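Local coordinates for sortase family protein (Streptococcus agalactiae, PDB 3O0P) that probably acts as a cysteine transpeptidase that joins pilin subunits into the pili of group B Streptococcus, as expected of a class C sortase, at residues I116-G121 with E126-L131; I72-V75 with Q80-P83. All coordinates share one frame; numbering follows the deposited sequence.

Interaction 1 (I116-G121 with E126-L131); sequences ITAHSG and ELFSNL
His119 O is the polar centre of this contact. Phe128 N donates to it at 2.9 Å, the one direct hydrogen bond between 116-121 and 126-131, bent to 147° at the hydrogen and tilted out of the carbonyl plane. A water bonded to Ser129 OG also reaches His119 O, but weakly, and Leu127 CB presses on the same oxygen at 3.2 Å. The Phe128 ring packs against Ala118 and the backbone of 116-118. Ala118 CB sits over one face in a CH-pi contact, 3.7 Å from the ring centroid and 15° off its normal, displaced toward the rim; Leu131 CD1 covers the opposite face, above the ring centre. Ile116 O lies at the ring edge, 3.9 Å from Phe128 CE2. The partner segment is shaped by a type II' turn from Glu126 to Ser129, in which Glu126 O accepts from both Ser129 N and, at 2.7 Å, Ser129 OG. With OG beside its own backbone N (chi1 -62°), the Ser129 hydroxyl turns back into that turn. Within 116-121, Gly121 N donates to His119 ND1 at 3.0 Å, which should limit rotation of the imidazole, whose ring also meets Tyr48 edge-to-face. Ser120 OG is bonded to Cys181 O on strand 174-182. His119, in the segment that follows strand 112-117 and near Cys181, is consistent with the His-Cys pair of a sortase active site. The turn therefore holds the histidine through its backbone carbonyl, while the imidazole is oriented separately by Gly121 N and Tyr48.

Interaction 2 (I72-V75 with Q80-P83); sequences IISV and QKLP
Four backbone hydrogen bonds join 72-75 to 80-83 as the two arms of an antiparallel beta hairpin, their axes 4.6 Å apart at closest approach and 168° between directions. Ile73 and Leu82 form a hydrogen-bonded pair: Ile73 N donates to Leu82 O and Leu82 N to Ile73 O, each at 2.9 Å. Val75 and Gln80 form the next, with a short bond from Val75 N to Gln80 O at 2.8 Å and a longer one from Gln80 N to Val75 O at 3.3 Å, whose donor stands above the carbonyl plane. In the non-hydrogen-bonded pairs, alpha hydrogens supplement the ladder: Ile72 CA lies 3.3 Å from Leu82 O, and Lys81 CA and Ser74 CA similarly approach Ile73 O and Gln80 O. Among the apolar contacts, Ile73 CG2 meets Leu82 CB at 3.8 Å on one face. There the Ile73 CG1 branch, anti to the backbone N (chi1 176°), carries its methyl end away from Leu82. On the other face the extended Lys81 chain rises from the sheet beside the side chain of Ile72, which it crosses at a slant, its CG 3.6 Å from Ile72 CG2, and its ammonium group ends in a salt bridge with Glu14 of helix 11-18. Strand 139-143 pairs with the outer side of 72-75, through Gln143 and Tyr141, making this hairpin part of the sortase beta-sheet. The hairpin thus rests on its backbone ladder, while the methylene chain of Lys81 packs against the Ile72 methyl CG2 and its charge ties this face to helix 11-18.

Interaction 2 comes first along the chain, as the hairpin of strands 71-75 and 80-85; interaction 1 follows, where strand 112-117 runs out into the loop leading toward strand 139-143. Their centres lie about 11 Å apart and both reach the same mixed sheet, in which strand 97-99 sits between 80-85 and 112-117. They also touch directly: Leu127 CD2 lies 4.1 Å from Leu82 CD1, and Phe128 CE1 approaches the same methyl. Leu82 therefore faces both its hairpin partner and the turn of 126-131. Leu178 of strand 174-182 meets Ile73 and Ile116, so one sortase-domain core backs the hairpin and the probable active-site histidine segment.

Interaction 1 (I116-G121 with E126-L131)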
# COMPACT_ATOMS: atom_id res chain seq x y z
N ILE A 116 0.59 1.96 0.63
CA ILE A 116 -0.72 1.43 0.28
C ILE A 116 -1.75 2.46 0.73
O ILE A 116 -1.67 2.97 1.84
CB ILE A 116 -0.97 0.09 0.99
CG1 ILE A 116 0.15 -0.90 0.67
CG2 ILE A 116 -2.32 -0.50 0.62
CD1 ILE A 116 0.39 -1.15 -0.82
N THR A 117 -2.74 2.74 -0.12
CA THR A 117 -3.64 3.83 0.14
C THR A 117 -5.10 3.42 -0.09
O THR A 117 -5.40 2.59 -0.95
CB THR A 117 -3.23 5.08 -0.68
OG1 THR A 117 -3.96 6.22 -0.24
CG2 THR A 117 -3.44 4.90 -2.18
N ALA A 118 -6.01 4.00 0.68
CA ALA A 118 -7.43 3.83 0.44
C ALA A 118 -8.16 5.01 1.03
O ALA A 118 -7.67 5.69 1.91
CB ALA A 118 -7.94 2.51 1.03
N HIS A 119 -9.35 5.25 0.51
CA HIS A 119 -10.11 6.43 0.87
C HIS A 119 -10.66 6.35 2.29
O HIS A 119 -11.00 5.26 2.78
CB HIS A 119 -11.25 6.66 -0.13
CG HIS A 119 -11.41 8.10 -0.54
ND1 HIS A 119 -11.76 9.08 0.36
CD2 HIS A 119 -11.25 8.71 -1.73
CE1 HIS A 119 -11.83 10.24 -0.27
NE2 HIS A 119 -11.52 10.05 -1.54
N SER A 120 -10.76 7.52 2.93
CA SER A 120 -11.40 7.63 4.24
C SER A 120 -12.76 8.30 4.18
O SER A 120 -13.46 8.34 5.18
CB SER A 120 -10.54 8.46 5.17
OG SER A 120 -10.40 9.75 4.64
N GLY A 121 -13.11 8.86 3.03
CA GLY A 121 -14.28 9.73 2.93
C GLY A 121 -15.25 9.37 1.83
O GLY A 121 -15.91 10.26 1.27
N GLU A 126 -16.27 1.43 4.01
CA GLU A 126 -15.40 1.61 5.17
C GLU A 126 -13.97 1.93 4.74
O GLU A 126 -13.44 2.95 5.13
CB GLU A 126 -15.41 0.38 6.08
CG GLU A 126 -14.15 0.21 6.93
CD GLU A 126 -14.31 0.68 8.36
OE1 GLU A 126 -15.22 1.48 8.64
OE2 GLU A 126 -13.49 0.23 9.21
N LEU A 127 -13.36 1.04 3.96
CA LEU A 127 -12.02 1.30 3.42
C LEU A 127 -11.09 1.77 4.57
O LEU A 127 -10.93 1.05 5.55
CB LEU A 127 -12.10 2.26 2.23
CG LEU A 127 -12.89 1.71 1.03
CD1 LEU A 127 -13.15 2.76 -0.04
CD2 LEU A 127 -12.15 0.53 0.43
N PHE A 128 -10.43 2.93 4.43
CA PHE A 128 -9.54 3.42 5.49
C PHE A 128 -10.20 4.53 6.33
O PHE A 128 -9.51 5.36 6.91
CB PHE A 128 -8.23 3.94 4.89
CG PHE A 128 -7.20 2.86 4.59
CD1 PHE A 128 -7.47 1.50 4.77
CD2 PHE A 128 -5.97 3.22 4.06
CE1 PHE A 128 -6.52 0.56 4.47
CE2 PHE A 128 -5.00 2.26 3.77
CZ PHE A 128 -5.29 0.94 3.96
N SER A 129 -11.54 4.55 6.41
CA SER A 129 -12.26 5.51 7.24
C SER A 129 -11.78 5.53 8.68
O SER A 129 -11.84 6.57 9.34
CB SER A 129 -13.77 5.22 7.23
OG SER A 129 -14.30 5.33 5.92
N ASN A 130 -11.34 4.38 9.18
CA ASN A 130 -10.93 4.28 10.57
C ASN A 130 -9.43 4.12 10.76
O ASN A 130 -8.98 3.73 11.81
CB ASN A 130 -11.68 3.16 11.26
CG ASN A 130 -13.12 3.53 11.52
OD1 ASN A 130 -13.38 4.56 12.13
ND2 ASN A 130 -14.05 2.73 11.02
N LEU A 131 -8.65 4.48 9.75
CA LEU A 131 -7.18 4.39 9.84
C LEU A 131 -6.62 5.19 11.01
O LEU A 131 -5.59 4.84 11.59
CB LEU A 131 -6.54 4.85 8.52
CG LEU A 131 -5.08 4.43 8.35
CD1 LEU A 131 -5.08 2.94 8.06
CD2 LEU A 131 -4.38 5.17 7.22
O HOH W 1 -14.20 5.62 2.71

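Interaction 2 (I72-V75 with Q80-P83)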
# COMPACT_ATOMS: atom_id res chain seq x y z
N ILE A 72 -3.13 -8.17 -0.88
CA ILE A 72 -4.20 -7.98 0.10
C ILE A 72 -3.61 -7.22 1.28
O ILE A 72 -2.54 -7.60 1.78
CB ILE A 72 -4.74 -9.32 0.60
CG1 ILE A 72 -5.28 -10.15 -0.56
CG2 ILE A 72 -5.78 -9.12 1.69
CD1 ILE A 72 -5.48 -11.60 -0.21
N ILE A 73 -4.28 -6.16 1.72
CA ILE A 73 -3.89 -5.44 2.92
C ILE A 73 -4.86 -5.79 4.05
O ILE A 73 -6.07 -5.65 3.91
CB ILE A 73 -3.82 -3.89 2.69
CG1 ILE A 73 -3.50 -3.12 3.97
CG2 ILE A 73 -5.09 -3.34 2.04
CD1 ILE A 73 -2.11 -3.36 4.52
N SER A 74 -4.31 -6.27 5.16
CA SER A 74 -5.08 -6.61 6.35
C SER A 74 -4.71 -5.69 7.49
O SER A 74 -3.54 -5.57 7.82
CB SER A 74 -4.82 -8.06 6.78
OG SER A 74 -5.23 -8.96 5.78
N VAL A 75 -5.71 -5.07 8.08
CA VAL A 75 -5.52 -4.19 9.22
C VAL A 75 -6.49 -4.68 10.32
O VAL A 75 -7.65 -4.23 10.38
CB VAL A 75 -5.77 -2.70 8.90
CG1 VAL A 75 -5.25 -1.86 10.04
CG2 VAL A 75 -5.10 -2.32 7.60
N GLN A 80 -10.34 -4.63 8.56
CA GLN A 80 -10.22 -4.54 7.12
C GLN A 80 -9.30 -5.57 6.51
O GLN A 80 -8.20 -5.82 7.00
CB GLN A 80 -9.76 -3.15 6.73
CG GLN A 80 -10.74 -2.11 7.12
CD GLN A 80 -12.13 -2.43 6.64
OE1 GLN A 80 -13.06 -2.58 7.44
NE2 GLN A 80 -12.28 -2.53 5.34
N LYS A 81 -9.76 -6.18 5.44
CA LYS A 81 -8.95 -7.07 4.63
C LYS A 81 -9.36 -6.79 3.20
O LYS A 81 -10.43 -7.23 2.76
CB LYS A 81 -9.22 -8.52 4.99
CG LYS A 81 -8.33 -9.46 4.21
CD LYS A 81 -8.42 -10.90 4.72
CE LYS A 81 -7.58 -11.84 3.85
NZ LYS A 81 -7.54 -13.25 4.34
N LEU A 82 -8.55 -5.99 2.52
CA LEU A 82 -8.90 -5.40 1.23
C LEU A 82 -7.96 -5.82 0.13
O LEU A 82 -6.78 -5.99 0.35
CB LEU A 82 -8.82 -3.89 1.31
CG LEU A 82 -9.73 -3.23 2.34
CD1 LEU A 82 -9.39 -1.76 2.46
CD2 LEU A 82 -11.21 -3.38 1.96
N PRO A 83 -8.50 -5.97 -1.09
CA PRO A 83 -7.59 -6.14 -2.24
C PRO A 83 -6.76 -4.90 -2.49
O PRO A 83 -7.23 -3.78 -2.28
CB PRO A 83 -8.56 -6.39 -3.41
CG PRO A 83 -9.84 -5.70 -2.99
CD PRO A 83 -9.90 -5.76 -1.49